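Local coordinates for protein beta-1,4-exocellulase (Thermobifida fusca, PDB 4B4H) that probably hydrolyses the beta-1,4 linkages of cellulose from chain ends as a cellobiohydrolase, this piece being its family 6 catalytic domain, at residues A155-K158 with G162-N165; N140-V145 with F198-D203. All coordinates share one frame; numbering follows the deposited sequence.

Contact 1 (A155-K158 with G162-N165)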
ATOM      1  N   ALA A 155      -3.111  -0.405  21.151  1.00 10.09           N
ATOM      2  CA  ALA A 155      -2.426  -0.755  22.389  1.00 10.14           C
ATOM      3  C   ALA A 155      -2.593  -2.249  22.714  1.00 10.06           C
ATOM      4  O   ALA A 155      -1.618  -2.938  23.053  1.00 10.00           O
ATOM      5  CB  ALA A 155      -2.929   0.112  23.537  1.00  9.91           C
ATOM      6  N   TYR A 156      -3.821  -2.752  22.566  1.00 10.05           N
ATOM      7  CA  TYR A 156      -4.122  -4.170  22.783  1.00  9.90           C
ATOM      8  C   TYR A 156      -3.355  -5.126  21.854  1.00  9.41           C
ATOM      9  O   TYR A 156      -2.860  -6.171  22.297  1.00  9.04           O
ATOM     10  CB  TYR A 156      -5.625  -4.419  22.633  1.00 10.33           C
ATOM     11  CG  TYR A 156      -6.101  -5.757  23.141  1.00 10.64           C
ATOM     12  CD1 TYR A 156      -6.230  -5.998  24.508  1.00 10.69           C
ATOM     13  CD2 TYR A 156      -6.460  -6.780  22.253  1.00 10.84           C
ATOM     14  CE1 TYR A 156      -6.692  -7.221  24.985  1.00 10.93           C
ATOM     15  CE2 TYR A 156      -6.925  -8.002  22.718  1.00 11.13           C
ATOM     16  CZ  TYR A 156      -7.040  -8.216  24.080  1.00 11.14           C
ATOM     17  OH  TYR A 156      -7.487  -9.430  24.543  1.00 11.55           O
ATOM     18  N   MET A 157      -3.302  -4.785  20.566  1.00  9.00           N
ATOM     19  CA  MET A 157      -2.585  -5.607  19.587  1.00  9.44           C
ATOM     20  C   MET A 157      -1.071  -5.572  19.831  1.00  9.67           C
ATOM     21  O   MET A 157      -0.373  -6.571  19.609  1.00 10.02           O
ATOM     22  CB  MET A 157      -2.952  -5.171  18.154  1.00  8.68           C
ATOM     23  CG  MET A 157      -4.435  -5.309  17.772  1.00  8.34           C
ATOM     24  SD  MET A 157      -5.205  -6.886  18.263  1.00  7.84           S
ATOM     25  CE  MET A 157      -4.137  -8.062  17.444  1.00  7.67           C
ATOM     26  N   LYS A 158      -0.574  -4.453  20.354  1.00 10.28           N
ATOM     27  CA  LYS A 158       0.839  -4.350  20.744  1.00 10.84           C
ATOM     28  C   LYS A 158       1.102  -5.209  21.984  1.00 10.68           C
ATOM     29  O   LYS A 158       2.067  -5.966  22.039  1.00 11.13           O
ATOM     30  CB  LYS A 158       1.242  -2.903  21.021  1.00 11.20           C
ATOM     31  CG  LYS A 158       2.568  -2.788  21.760  1.00 11.90           C
ATOM     32  CD  LYS A 158       2.888  -1.363  22.172  1.00 12.55           C
ATOM     33  CE  LYS A 158       3.899  -1.357  23.301  1.00 13.09           C
ATOM     34  NZ  LYS A 158       3.871  -0.095  24.088  1.00 13.77           N
ATOM     35  N   GLY A 162      -0.286  -9.565  18.522  1.00  8.39           N
ATOM     36  CA  GLY A 162      -1.106 -10.183  17.463  1.00  7.92           C
ATOM     37  C   GLY A 162      -0.595  -9.822  16.082  1.00  7.60           C
ATOM     38  O   GLY A 162      -0.502 -10.686  15.228  1.00  7.51           O
ATOM     39  N   TYR A 163      -0.324  -8.535  15.869  1.00  7.38           N
ATOM     40  CA  TYR A 163       0.316  -8.073  14.629  1.00  7.06           C
ATOM     41  C   TYR A 163       1.710  -8.640  14.428  1.00  7.06           C
ATOM     42  O   TYR A 163       2.006  -9.183  13.371  1.00  6.88           O
ATOM     43  CB  TYR A 163       0.406  -6.550  14.595  1.00  7.13           C
ATOM     44  CG  TYR A 163      -0.855  -5.791  14.246  1.00  6.97           C
ATOM     45  CD1 TYR A 163      -2.127  -6.389  14.278  1.00  6.89           C
ATOM     46  CD2 TYR A 163      -0.769  -4.447  13.916  1.00  7.00           C
ATOM     47  CE1 TYR A 163      -3.266  -5.654  13.962  1.00  6.92           C
ATOM     48  CE2 TYR A 163      -1.894  -3.709  13.602  1.00  6.95           C
ATOM     49  CZ  TYR A 163      -3.142  -4.314  13.630  1.00  7.03           C
ATOM     50  OH  TYR A 163      -4.254  -3.570  13.314  1.00  6.96           O
ATOM     51  N   VAL A 164       2.563  -8.526  15.441  1.00  6.93           N
ATOM     52  CA  VAL A 164       3.955  -8.971  15.313  1.00  7.15           C
ATOM     53  C   VAL A 164       3.997 -10.477  15.016  1.00  7.23           C
ATOM     54  O   VAL A 164       4.663 -10.927  14.076  1.00  7.62           O
ATOM     55  CB  VAL A 164       4.787  -8.592  16.573  1.00  7.07           C
ATOM     56  CG1 VAL A 164       6.166  -9.232  16.544  1.00  7.40           C
ATOM     57  CG2 VAL A 164       4.896  -7.087  16.712  1.00  7.58           C
ATOM     58  N   ASN A 165       3.280 -11.260  15.814  1.00  7.59           N
ATOM     59  CA  ASN A 165       3.274 -12.712  15.657  1.00  7.71           C
ATOM     60  C   ASN A 165       2.521 -13.198  14.419  1.00  7.23           C
ATOM     61  O   ASN A 165       2.921 -14.189  13.817  1.00  7.12           O
ATOM     62  CB  ASN A 165       2.705 -13.390  16.905  1.00  8.43           C
ATOM     63  CG  ASN A 165       3.653 -13.324  18.084  1.00  9.09           C
ATOM     64  OD1 ASN A 165       4.863 -13.210  17.927  1.00  9.79           O
ATOM     65  ND2 ASN A 165       3.096 -13.414  19.288  1.00  9.49           N
TER
HETATM   66  O   HOH W   1       1.757  -7.062  17.842  1.00  8.41           O
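Met157 lays its side chain over the start of the next helix, overlapping the backbone of Gly162 and one face of the Tyr163 ring. Its CB stands 4.1 Å above the plane of that ring, offset toward the rim, and Met157 CG comes within 4.0 Å of Tyr163 CE1. With CG anti to its own carbonyl carbon (chi1 -61°) and the chain bent again at chi2 and chi3, the thioether folds back, and Met157 CE settles 3.7 Å from Gly162 CA. Gly162, with no CB, lets the methyl lie directly against its backbone. The methionine and tyrosine side chains cross at about a right angle, with contact toward the rim of the ring.

The backbones are also joined directly. Gly162 N donates to Met157 O at 3.2 Å, in the carbonyl plane but bent, with an N-H...O angle of 142°. The same carbonyl oxygen accepts from a water 2.8 Å away, and that water in turn accepts from Val164 N at 2.9 Å. One oxygen of helix 152-160 thus serves two amides at the start of helix 162-175, one directly and one through water.

Pro100, from a loop, also packs on Met157. The far end of the tyrosine is gripped by hydrogen bonds of its OH with Gly86 O and Cys89 N, on the loop that carries the predicted active-site Asp88. The arrangement is a short junction between the consecutive helices 152-160 and 162-175 of the glycoside hydrolase family 6 domain, set beside the predicted catalytic aspartates Asp88 and Asp136.

Contact 2 (N140-V145 with F198-D203)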
ATOM      1  N   ASN A 140       1.201   1.075  13.046  1.00  8.72           N
ATOM      2  CA  ASN A 140       0.213   1.503  14.047  1.00  9.63           C
ATOM      3  C   ASN A 140       0.740   1.308  15.472  1.00 10.17           C
ATOM      4  O   ASN A 140       0.419   2.094  16.366  1.00 10.30           O
ATOM      5  CB  ASN A 140      -1.106   0.756  13.891  1.00  9.77           C
ATOM      6  CG  ASN A 140      -1.879   1.191  12.664  1.00  9.95           C
ATOM      7  OD1 ASN A 140      -2.413   2.293  12.602  1.00 10.49           O
ATOM      8  ND2 ASN A 140      -1.964   0.307  11.688  1.00 10.02           N
ATOM      9  N   LEU A 141       1.552   0.269  15.672  1.00 10.47           N
ATOM     10  CA  LEU A 141       2.110  -0.041  16.990  1.00 11.25           C
ATOM     11  C   LEU A 141       3.249   0.887  17.399  1.00 11.92           C
ATOM     12  O   LEU A 141       3.719   0.825  18.535  1.00 12.34           O
ATOM     13  CB  LEU A 141       2.525  -1.513  17.087  1.00 11.34           C
ATOM     14  CG  LEU A 141       1.464  -2.498  16.600  1.00 11.55           C
ATOM     15  CD1 LEU A 141       1.984  -3.917  16.703  1.00 11.23           C
ATOM     16  CD2 LEU A 141       0.149  -2.366  17.350  1.00 12.00           C
ATOM     17  N   VAL A 142       3.693   1.721  16.459  1.00 12.45           N
ATOM     18  CA  VAL A 142       4.684   2.777  16.718  1.00 12.97           C
ATOM     19  C   VAL A 142       3.966   4.084  17.072  1.00 12.68           C
ATOM     20  O   VAL A 142       4.302   4.738  18.062  1.00 13.16           O
ATOM     21  CB  VAL A 142       5.597   3.021  15.485  1.00 13.62           C
ATOM     22  CG1 VAL A 142       6.580   4.161  15.753  1.00 14.09           C
ATOM     23  CG2 VAL A 142       6.329   1.746  15.089  1.00 13.83           C
ATOM     24  N   THR A 143       2.965   4.436  16.272  1.00 12.62           N
ATOM     25  CA  THR A 143       2.428   5.801  16.227  1.00 13.06           C
ATOM     26  C   THR A 143       1.046   5.974  16.859  1.00 13.39           C
ATOM     27  O   THR A 143       0.674   7.080  17.275  1.00 13.31           O
ATOM     28  CB  THR A 143       2.302   6.274  14.774  1.00 12.83           C
ATOM     29  OG1 THR A 143       1.316   5.471  14.111  1.00 13.27           O
ATOM     30  CG2 THR A 143       3.639   6.156  14.035  1.00 12.74           C
ATOM     31  N   ASN A 144       0.277   4.891  16.910  1.00 13.26           N
ATOM     32  CA  ASN A 144      -1.107   4.975  17.373  1.00 13.56           C
ATOM     33  C   ASN A 144      -1.398   4.263  18.706  1.00 14.38           C
ATOM     34  O   ASN A 144      -2.525   3.852  18.959  1.00 14.51           O
ATOM     35  CB  ASN A 144      -2.058   4.505  16.252  1.00 13.49           C
ATOM     36  CG  ASN A 144      -2.048   5.435  15.044  1.00 13.93           C
ATOM     37  OD1 ASN A 144      -1.899   6.642  15.179  1.00 14.55           O
ATOM     38  ND2 ASN A 144      -2.228   4.871  13.859  1.00 13.92           N
ATOM     39  N   VAL A 145      -0.393   4.161  19.578  1.00 14.99           N
ATOM     40  CA  VAL A 145      -0.563   3.445  20.846  1.00 16.17           C
ATOM     41  C   VAL A 145      -0.738   4.390  22.041  1.00 17.33           C
ATOM     42  O   VAL A 145      -1.262   3.996  23.085  1.00 18.13           O
ATOM     43  CB  VAL A 145       0.585   2.439  21.085  1.00 16.43           C
ATOM     44  CG1 VAL A 145       0.525   1.842  22.483  1.00 16.39           C
ATOM     45  CG2 VAL A 145       0.495   1.314  20.072  1.00 15.76           C
ATOM     46  N   PHE A 198      10.484   6.845  12.387  1.00 13.23           N
ATOM     47  CA  PHE A 198      11.232   6.121  11.345  1.00 13.04           C
ATOM     48  C   PHE A 198      12.046   4.967  11.950  1.00 12.94           C
ATOM     49  O   PHE A 198      11.811   3.797  11.627  1.00 13.27           O
ATOM     50  CB  PHE A 198      12.115   7.110  10.567  1.00 13.22           C
ATOM     51  CG  PHE A 198      12.921   6.493   9.459  1.00 13.26           C
ATOM     52  CD1 PHE A 198      14.135   5.864   9.722  1.00 13.33           C
ATOM     53  CD2 PHE A 198      12.489   6.588   8.136  1.00 13.40           C
ATOM     54  CE1 PHE A 198      14.892   5.321   8.700  1.00 13.59           C
ATOM     55  CE2 PHE A 198      13.241   6.037   7.112  1.00 13.83           C
ATOM     56  CZ  PHE A 198      14.441   5.402   7.395  1.00 14.03           C
ATOM     57  N   GLY A 199      12.981   5.291  12.844  1.00 12.44           N
ATOM     58  CA  GLY A 199      13.753   4.276  13.572  1.00 12.16           C
ATOM     59  C   GLY A 199      12.888   3.252  14.305  1.00 12.14           C
ATOM     60  O   GLY A 199      13.113   2.041  14.179  1.00 12.17           O
ATOM     61  N   PRO A 200      11.888   3.722  15.072  1.00 12.41           N
ATOM     62  CA  PRO A 200      10.964   2.820  15.773  1.00 12.17           C
ATOM     63  C   PRO A 200      10.218   1.834  14.853  1.00 11.68           C
ATOM     64  O   PRO A 200      10.019   0.669  15.223  1.00 12.02           O
ATOM     65  CB  PRO A 200      10.000   3.790  16.452  1.00 12.32           C
ATOM     66  CG  PRO A 200      10.835   4.995  16.715  1.00 12.88           C
ATOM     67  CD  PRO A 200      11.714   5.124  15.507  1.00 12.59           C
ATOM     68  N   SER A 201       9.830   2.293  13.663  1.00 11.24           N
ATOM     69  CA  SER A 201       9.219   1.417  12.670  1.00 10.62           C
ATOM     70  C   SER A 201      10.217   0.352  12.222  1.00 10.84           C
ATOM     71  O   SER A 201       9.864  -0.824  12.113  1.00 10.81           O
ATOM     72  CB  SER A 201       8.723   2.219  11.465  1.00 10.46           C
ATOM     73  OG  SER A 201       7.678   3.095  11.833  1.00 10.27           O
ATOM     74  N   VAL A 202      11.458   0.764  11.962  1.00 11.08           N
ATOM     75  CA  VAL A 202      12.507  -0.173  11.553  1.00 10.85           C
ATOM     76  C   VAL A 202      12.652  -1.295  12.582  1.00 10.97           C
ATOM     77  O   VAL A 202      12.736  -2.480  12.224  1.00 10.33           O
ATOM     78  CB  VAL A 202      13.856   0.538  11.312  1.00 10.91           C
ATOM     79  CG1 VAL A 202      14.987  -0.464  11.156  1.00 11.05           C
ATOM     80  CG2 VAL A 202      13.756   1.467  10.105  1.00 10.98           C
ATOM     81  N   ASP A 203      12.643  -0.908  13.858  1.00 10.97           N
ATOM     82  CA  ASP A 203      12.769  -1.859  14.957  1.00 11.31           C
ATOM     83  C   ASP A 203      11.633  -2.872  14.959  1.00 10.68           C
ATOM     84  O   ASP A 203      11.887  -4.074  15.120  1.00 10.58           O
ATOM     85  CB  ASP A 203      12.834  -1.135  16.304  1.00 12.41           C
ATOM     86  CG  ASP A 203      14.129  -0.371  16.492  1.00 12.77           C
ATOM     87  OD1 ASP A 203      15.104  -0.644  15.754  1.00 13.69           O
ATOM     88  OD2 ASP A 203      14.187   0.498  17.392  1.00 13.57           O
TER
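Val142 carries the contact, reaching from the short helix 140-143 to the first turn of helix 198-209. Its CB is directed toward helix 198-209, and from there the two methyls part to separate neighbours. CG1, anti to the backbone N (chi1 178°), meets the proline ring: Val142 CG1 lies 3.5 Å from Pro200 CB, a snug apolar touch in which the two side chains cross at about a right angle. CG2, beside the backbone N, goes to the next residue instead, where Val142 CG2 rests 3.8 Å from Ser201 CA and equally far from Ser201 OG. The valine fork therefore straddles consecutive residues, one methyl on each.

The hydroxyl of Ser201 takes part here by packing; its hydrogen bond is made with Asn197 O, one turn back in the chain. On the other segment two asparagines pair with each other. Asn144 ND2 donates to Asn140 OD1 over 2.9 Å, on a lone pair in the carbonyl plane, with the acceptor 5° out of the Asn144 amide plane. This side-chain bond accompanies the backbone bond from Asn144 N to Asn140 O, also 2.9 Å, and together they bridge the turn where the chain leaves the helix.

Asn140 ND2 is bonded in its turn to Ser137 O and to OD1 of Asp136, the predicted proton donor, so Asn144 stands as a second-shell partner behind Asn140. Thr143 OG1 bonds to Trp191 NE1, a predicted substrate-binding residue.

No hydrogen bond joins the two segments, whose closest CA atoms, those of Val142 and Ser201, are 6.2 Å apart. Their association rests on van der Waals packing by one branched side chain, while the directional bonds stay within each segment or go to its neighbours.

How the contacts relate
From the N terminus, the chain leaves strand 127-133, reaches helix 140-143 and then continues into helices 152-160 and 162-175. Contact 1 closes a short loop, with three residues between its segments, across the junction of these last two. The chain goes on through strand 180-185 and helix 189-192 to helix 198-209, where contact 2 closes a loop of 52 residues that encloses contact 1 entirely. The contacts' centres lie about 12 Å apart, yet their side chains touch: Leu141 CD1 packs on Tyr163 CB at 3.7 Å, and Val145 meets Ala155 and Lys158. Segment 140-145 thus packs on both the 152-160/162-175 junction and helix 198-209.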